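Local atomic coordinates of putative isohexenylglutaconyl-CoA hydratase (Pseudomonas aeruginosa, PDB entry 4ZU2), a protein that probably catalyses the hydration of isohexenylglutaconyl-CoA during breakdown of acyclic terpenes such as citronellate, as a member of the crotonase family. Residues A34-G37 with E38-V42; F91-L94 with L95-A98. All blocks are in the same frame, centred on the assembly; numbering follows the deposited sequence.

Contact 1: A34-G37 with E38-V42; sequences AMVG and ELRAV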
loop_
_atom_site.group_PDB
_atom_site.type_symbol
_atom_site.label_atom_id
_atom_site.label_comp_id
_atom_site.label_asym_id
_atom_site.label_seq_id
_atom_site.Cartn_x
_atom_site.Cartn_y
_atom_site.Cartn_z
ATOM N N ALA A 34 -12.852 -11.958 28.737
ATOM C CA ALA A 34 -11.761 -11.889 29.734
ATOM C C ALA A 34 -10.340 -11.635 29.138
ATOM O O ALA A 34 -9.603 -10.763 29.613
ATOM C CB ALA A 34 -11.769 -13.137 30.581
ATOM N N MET A 35 -9.973 -12.360 28.082
ATOM C CA MET A 35 -8.651 -12.194 27.483
ATOM C C MET A 35 -8.451 -10.784 26.879
ATOM O O MET A 35 -7.442 -10.168 27.103
ATOM C CB MET A 35 -8.408 -13.270 26.429
ATOM C CG MET A 35 -7.064 -13.145 25.745
ATOM S SD MET A 35 -6.850 -14.521 24.639
ATOM C CE MET A 35 -6.240 -13.981 23.101
ATOM N N VAL A 36 -9.424 -10.276 26.136
ATOM C CA VAL A 36 -9.378 -8.886 25.642
ATOM C C VAL A 36 -9.211 -7.903 26.807
ATOM O O VAL A 36 -8.431 -6.958 26.737
ATOM C CB VAL A 36 -10.685 -8.512 24.859
ATOM C CG1 VAL A 36 -10.677 -7.022 24.419
ATOM C CG2 VAL A 36 -10.872 -9.405 23.641
ATOM N N GLY A 37 -9.967 -8.106 27.878
ATOM C CA GLY A 37 -9.814 -7.257 29.047
ATOM C C GLY A 37 -8.385 -7.309 29.582
ATOM O O GLY A 37 -7.791 -6.294 29.876
ATOM N N GLU A 38 -7.825 -8.508 29.690
ATOM C CA GLU A 38 -6.523 -8.638 30.297
ATOM C C GLU A 38 -5.447 -8.044 29.394
ATOM O O GLU A 38 -4.474 -7.490 29.887
ATOM C CB GLU A 38 -6.215 -10.109 30.701
ATOM C CG GLU A 38 -7.136 -10.592 31.859
ATOM C CD GLU A 38 -6.911 -12.057 32.273
ATOM O OE1 GLU A 38 -6.312 -12.813 31.481
ATOM O OE2 GLU A 38 -7.356 -12.451 33.381
ATOM N N LEU A 39 -5.616 -8.180 28.085
ATOM C CA LEU A 39 -4.598 -7.720 27.161
ATOM C C LEU A 39 -4.543 -6.213 27.198
ATOM O O LEU A 39 -3.471 -5.620 27.090
ATOM C CB LEU A 39 -4.917 -8.139 25.757
ATOM C CG LEU A 39 -4.607 -9.576 25.439
ATOM C CD1 LEU A 39 -5.410 -9.985 24.183
ATOM C CD2 LEU A 39 -3.146 -9.826 25.238
ATOM N N ARG A 40 -5.724 -5.622 27.374
ATOM C CA ARG A 40 -5.875 -4.183 27.385
ATOM C C ARG A 40 -5.270 -3.633 28.646
ATOM O O ARG A 40 -4.663 -2.549 28.640
ATOM C CB ARG A 40 -7.361 -3.784 27.277
ATOM C CG ARG A 40 -7.929 -4.030 25.909
ATOM C CD ARG A 40 -9.351 -3.544 25.786
ATOM N NE ARG A 40 -9.402 -2.086 25.754
ATOM C CZ ARG A 40 -10.499 -1.379 25.993
ATOM N NH1 ARG A 40 -11.599 -1.997 26.286
ATOM N NH2 ARG A 40 -10.494 -0.057 25.972
ATOM N N ALA A 41 -5.443 -4.385 29.728
ATOM C CA ALA A 41 -4.921 -3.979 31.038
ATOM C C ALA A 41 -3.417 -4.005 31.062
ATOM O O ALA A 41 -2.795 -3.118 31.631
ATOM C CB ALA A 41 -5.472 -4.896 32.158
ATOM N N VAL A 42 -2.835 -5.052 30.480
ATOM C CA VAL A 42 -1.395 -5.180 30.352
ATOM C C VAL A 42 -0.803 -4.074 29.461
ATOM O O VAL A 42 0.222 -3.493 29.790
ATOM C CB VAL A 42 -0.997 -6.579 29.799
ATOM C CG1 VAL A 42 0.459 -6.603 29.376
ATOM C CG2 VAL A 42 -1.241 -7.671 30.833
#

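Contact 2: F91-L94 with L95-A98; sequences FGSL and LEEA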
loop_
_atom_site.group_PDB
_atom_site.type_symbol
_atom_site.label_atom_id
_atom_site.label_comp_id
_atom_site.label_asym_id
_atom_site.label_seq_id
_atom_site.Cartn_x
_atom_site.Cartn_y
_atom_site.Cartn_z
ATOM N N PHE A 91 -13.175 -4.902 21.343
ATOM C CA PHE A 91 -12.130 -5.667 20.693
ATOM C C PHE A 91 -11.461 -4.692 19.677
ATOM O O PHE A 91 -10.271 -4.781 19.388
ATOM C CB PHE A 91 -12.649 -6.966 20.053
ATOM C CG PHE A 91 -11.671 -7.578 19.050
ATOM C CD1 PHE A 91 -10.414 -8.006 19.447
ATOM C CD2 PHE A 91 -11.986 -7.655 17.706
ATOM C CE1 PHE A 91 -9.519 -8.524 18.541
ATOM C CE2 PHE A 91 -11.065 -8.167 16.787
ATOM C CZ PHE A 91 -9.840 -8.621 17.226
ATOM N N GLY A 92 -12.204 -3.710 19.196
ATOM C CA GLY A 92 -11.598 -2.698 18.346
ATOM C C GLY A 92 -10.659 -1.805 19.151
ATOM O O GLY A 92 -9.621 -1.370 18.649
ATOM N N SER A 93 -11.023 -1.528 20.395
ATOM C CA SER A 93 -10.148 -0.749 21.262
ATOM C C SER A 93 -8.866 -1.510 21.548
ATOM O O SER A 93 -7.815 -0.892 21.626
ATOM C CB SER A 93 -10.830 -0.375 22.567
ATOM O OG SER A 93 -11.997 0.355 22.326
ATOM N N LEU A 94 -8.922 -2.836 21.683
ATOM C CA LEU A 94 -7.671 -3.598 21.876
ATOM C C LEU A 94 -6.734 -3.398 20.683
ATOM O O LEU A 94 -5.564 -3.229 20.868
ATOM C CB LEU A 94 -7.920 -5.088 22.097
ATOM C CG LEU A 94 -6.742 -6.042 21.856
ATOM C CD1 LEU A 94 -5.541 -5.695 22.679
ATOM C CD2 LEU A 94 -7.161 -7.462 22.208
ATOM N N LEU A 95 -7.268 -3.429 19.459
ATOM C CA LEU A 95 -6.444 -3.363 18.263
ATOM C C LEU A 95 -5.852 -1.974 18.149
ATOM O O LEU A 95 -4.709 -1.802 17.722
ATOM C CB LEU A 95 -7.241 -3.720 16.984
ATOM C CG LEU A 95 -7.868 -5.117 16.827
ATOM C CD1 LEU A 95 -8.747 -5.223 15.533
ATOM C CD2 LEU A 95 -6.827 -6.236 16.868
ATOM N N GLU A 96 -6.617 -0.986 18.589
ATOM C CA GLU A 96 -6.167 0.392 18.507
ATOM C C GLU A 96 -4.984 0.606 19.419
ATOM O O GLU A 96 -4.006 1.256 19.029
ATOM C CB GLU A 96 -7.263 1.380 18.921
ATOM C CG GLU A 96 -8.321 1.579 17.896
ATOM C CD GLU A 96 -9.311 2.696 18.276
ATOM O OE1 GLU A 96 -9.164 3.806 17.692
ATOM O OE2 GLU A 96 -10.230 2.442 19.128
ATOM N N GLU A 97 -5.105 0.084 20.637
ATOM C CA GLU A 97 -4.114 0.285 21.686
ATOM C C GLU A 97 -2.888 -0.629 21.541
ATOM O O GLU A 97 -1.812 -0.327 22.074
ATOM C CB GLU A 97 -4.755 0.141 23.057
ATOM C CG GLU A 97 -5.966 1.086 23.335
ATOM C CD GLU A 97 -7.026 0.493 24.330
ATOM O OE1 GLU A 97 -6.799 -0.566 24.925
ATOM O OE2 GLU A 97 -8.085 1.100 24.531
ATOM N N ALA A 98 -3.039 -1.731 20.815
ATOM C CA ALA A 98 -1.892 -2.559 20.531
ATOM C C ALA A 98 -1.100 -1.890 19.383
ATOM O O ALA A 98 0.102 -1.652 19.507
ATOM C CB ALA A 98 -2.323 -3.967 20.166
HETATM O O HOH W 1 -10.752 3.077 21.861
#

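Contact 1: A34-G37 with E38-V42
The flat ends of E38 and R40 project beyond this piece of helix, so it is their aliphatic stems that touch A34 and V36. The extended stem of E38 passes the carbonyl of A34, with E38 CG 3.3 Å from A34 O, and OE1 then accepts a hydrogen bond from the backbone N of T8. The R40 guanidinium likewise leaves these residues. Its CG sits 3.1 Å from V36 O, its CD lies 4.0 Å from V36 CG1, and the two side chains run alongside one another in the same direction. A bend at chi3 (72°) then carries the charged end toward helix 81-99, where NH2 forms a salt bridge with E97.

On another face of the helix, M35 and L39 are also side by side, M35 CG meeting L39 CD1 at 3.9 Å. The M35 CG lies opposite the backbone N across the CA-CB bond (chi1 179°), while L39 CG lies beside its own N and leans back over M35 O. Both residues are buried, packing on L22 of strand 17-22.

Beneath these side chains runs the regular i to i+4 ladder. L39 N reaches M35 O at 2.9 Å, and A41 N reaches G37 O at 3.0 Å; the carbonyl of G37 also takes a weak, more bent bond from R40 N.

These two and a half turns belong to helix 33-47 of the beta-alpha-beta unit that it forms with strands 17-22 and 54-59. The chemistry implies a difference between sides: M35 and L39 pack toward the strands, L39 also meeting helix 81-99, while the polar ends of E38 and R40 find partners beyond these residues, and the acidic partner of R40 would probably stabilise its positive charge.

Contact 2: F91-L94 with L95-A98
L95 rests over one face of the F91 ring, its CG 4.0 Å above the ring plane and displaced toward the rim. Both methyls lie on that same face, CD2 toward the CE1-CZ edge and CD1 toward CZ-CE2: CD2 is 3.9 Å from F91 CZ, and CD1 is 4.0 Å from the same atom. Two torsions bring the groups together. F91 CG lies opposite its backbone N (chi1 164°), which carries the ring toward the following turn, and L95 CG, set beside its own backbone N (chi1 -62°), leans back along the helix to meet it. The backbone bond from L95 N to F91 O, 3.3 Å, is the longest of the four i to i+4 bonds here.

L94 points to a different side. Its CD1 only brushes A98 CB, at 4.4 Å, but its carbonyl holds A98 N at 2.9 Å.

S93 supplies the polar side of this piece of helix. A water bridges S93 OG, at 3.0 Å, and E96 OE2, to which it donates at 2.9 Å; the same carboxylate oxygen also makes a salt bridge with R89. E97 folds back until its CG and carboxylate carbon lie by the S93 carbonyl, and its OE2 forms a salt bridge with R40 NH2.

Within helix 81-99, then, L94 packs against L39 and L43 of helix 33-47, L95 and L94 both reach L120 of helix 116-121, L95 and E96 meet F152 of helix 149-157, and E96 also packs on L231 of the second subunit.

Overall arrangement
Contacts 1 and 2 are short pieces of two neighbouring helices, 33-47 and 81-99, with centres 10 Å apart. A salt bridge and a hydrophobic seam join them: R40 NH2 is 3.0 Å from E97 OE2 and 3.4 Å from S93 CB, while L39 CD1 lies 3.7 Å from L94 CD2. The charged pair and the leucine pair lie side by side, with R40 CG also packing on L94 CB (4.0 Å). In crotonases generally, the start of a helix following a short strand supplies a peptide N-H to the oxyanion hole; helix 116-121 is consistent with that element. Contact 2 touches it through L94 and L95, while contact 1 reaches contact 2 through R40 and L39.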